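Local coordinates for DUF1805 domain-containing protein (Thermoplasma acidophilum, PDB 1QW2) that is of unknown function but folds as a small beta/alpha protein with a mixed sheet and assembles with further copies of itself, at residues A[53-59]-A[80-84]. Sequence-based numbering, arbitrary orientation.
Sequences NKVGDIA and SQEAQ
The free N-terminal amides of a helix can be satisfied by a neighbouring segment, and here a helix N-cap is tied into the turn that follows another helix. In this DUF1805 domain, residues 53-59 close helix 49-54 and enter strand 59-61, while residues 80-84 leave the antiparallel neighbour strand 78-79 and start helix 81-85. Helix 49-54 ends in a Schellman motif: Gly56, at phi/psi 73/31, is the C-prime residue, and its N bonds to Asn53 O at 3.1 Å. The chain then extends through Asp57 and Ile58, bringing Ala59 CA within 5.2 Å of Ser80 CA and Ile58 CA within 4.5 Å of Ala83 CA. Ser80 N donates to Ala59 O (2.8 Å) at the end of the antiparallel pairing, where Ala59 N turns to Ser80 OG (2.9 Å) instead of a backbone oxygen. Ser80 is the N-cap; with chi1 in the p well, its OG also accepts from Ala83 N (3.1 Å) and donates to Asp57 O (2.6 Å), so one hydroxyl joins cap and turn. The first amide of the helix, Gln81 N, donates to Asn53 OD1 at 2.9 Å, Asn53 having chi1 m. Glu82 N donates to a bridging water (N to water O 2.9 Å), which donates in turn to Asp57 O (2.8 Å). The CA-to-CB bond of Asp57 points away from residues 80-84, and its carboxylate is hydrogen-bonded to Tyr41 and, on a second subunit, to Tyr46 and Asn29, so the same turn reaches a subunit interface. Apolar contact flanks the polar network: Ile58, chi1 m and chi2 t, lays CG1 3.7 Å from Glu82 CB and CG2 4.1 Å from Ala83 CB.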
# COMPACT_ATOMS: atom_id res chain seq x y z
N ASN A 53 19.60 15.77 -5.80
CA ASN A 53 21.02 16.10 -5.82
C ASN A 53 21.50 16.51 -4.44
O ASN A 53 22.60 16.14 -4.03
CB ASN A 53 21.32 17.23 -6.81
CG ASN A 53 21.39 16.75 -8.25
OD1 ASN A 53 21.82 15.63 -8.52
ND2 ASN A 53 20.99 17.61 -9.18
N LYS A 54 20.67 17.26 -3.72
CA LYS A 54 21.03 17.72 -2.39
C LYS A 54 21.39 16.57 -1.46
O LYS A 54 22.38 16.63 -0.74
CB LYS A 54 19.89 18.53 -1.78
CG LYS A 54 20.09 18.88 -0.31
CD LYS A 54 18.90 19.67 0.23
CE LYS A 54 19.05 19.95 1.72
NZ LYS A 54 17.90 20.73 2.25
N VAL A 55 20.59 15.51 -1.50
CA VAL A 55 20.82 14.37 -0.62
C VAL A 55 21.67 13.24 -1.22
O VAL A 55 21.85 12.19 -0.60
CB VAL A 55 19.49 13.79 -0.08
CG1 VAL A 55 18.72 14.88 0.65
CG2 VAL A 55 18.64 13.22 -1.22
N GLY A 56 22.20 13.47 -2.42
CA GLY A 56 23.06 12.49 -3.06
C GLY A 56 22.44 11.23 -3.62
O GLY A 56 23.08 10.18 -3.65
N ASP A 57 21.19 11.32 -4.07
CA ASP A 57 20.51 10.16 -4.63
C ASP A 57 20.92 9.83 -6.06
O ASP A 57 21.41 10.69 -6.79
CB ASP A 57 18.99 10.38 -4.70
CG ASP A 57 18.34 10.47 -3.35
OD1 ASP A 57 18.91 9.98 -2.36
OD2 ASP A 57 17.22 11.03 -3.29
N ILE A 58 20.71 8.58 -6.44
CA ILE A 58 20.91 8.15 -7.81
C ILE A 58 19.45 8.25 -8.25
O ILE A 58 18.62 7.41 -7.86
CB ILE A 58 21.39 6.69 -7.92
CG1 ILE A 58 22.87 6.59 -7.53
CG2 ILE A 58 21.17 6.18 -9.35
CD1 ILE A 58 23.43 5.18 -7.60
N ALA A 59 19.12 9.27 -9.02
CA ALA A 59 17.74 9.47 -9.43
C ALA A 59 17.56 9.98 -10.84
O ALA A 59 18.42 10.69 -11.37
CB ALA A 59 17.06 10.43 -8.46
N SER A 80 20.36 12.71 -11.80
CA SER A 80 21.10 13.26 -10.66
C SER A 80 22.59 13.13 -10.92
O SER A 80 23.02 12.39 -11.80
CB SER A 80 20.74 12.53 -9.37
OG SER A 80 21.28 11.22 -9.36
N GLN A 81 23.38 13.85 -10.12
CA GLN A 81 24.82 13.79 -10.28
C GLN A 81 25.34 12.37 -10.06
O GLN A 81 26.19 11.90 -10.82
CB GLN A 81 25.48 14.76 -9.30
CG GLN A 81 25.07 16.20 -9.53
CD GLN A 81 25.72 17.16 -8.56
OE1 GLN A 81 26.68 17.85 -8.91
NE2 GLN A 81 25.22 17.20 -7.33
N GLU A 82 24.84 11.68 -9.04
CA GLU A 82 25.28 10.31 -8.78
C GLU A 82 24.82 9.38 -9.91
O GLU A 82 25.48 8.38 -10.20
CB GLU A 82 24.73 9.80 -7.44
CG GLU A 82 25.37 10.43 -6.20
CD GLU A 82 26.87 10.17 -6.11
OE1 GLU A 82 27.33 9.11 -6.58
OE2 GLU A 82 27.59 11.03 -5.55
N ALA A 83 23.70 9.70 -10.54
CA ALA A 83 23.21 8.88 -11.64
C ALA A 83 24.11 9.08 -12.86
O ALA A 83 24.41 8.13 -13.59
CB ALA A 83 21.77 9.26 -11.98
N GLN A 84 24.55 10.31 -13.08
CA GLN A 84 25.42 10.60 -14.21
C GLN A 84 26.77 9.92 -14.02
O GLN A 84 27.40 9.51 -14.99
CB GLN A 84 25.61 12.11 -14.35
CG GLN A 84 24.35 12.85 -14.75
CD GLN A 84 24.56 14.35 -14.89
OE1 GLN A 84 25.42 14.80 -15.65
NE2 GLN A 84 23.78 15.13 -14.15
O HOH W 1 23.17 12.87 -7.02
O HOH W 2 24.43 14.86 -5.63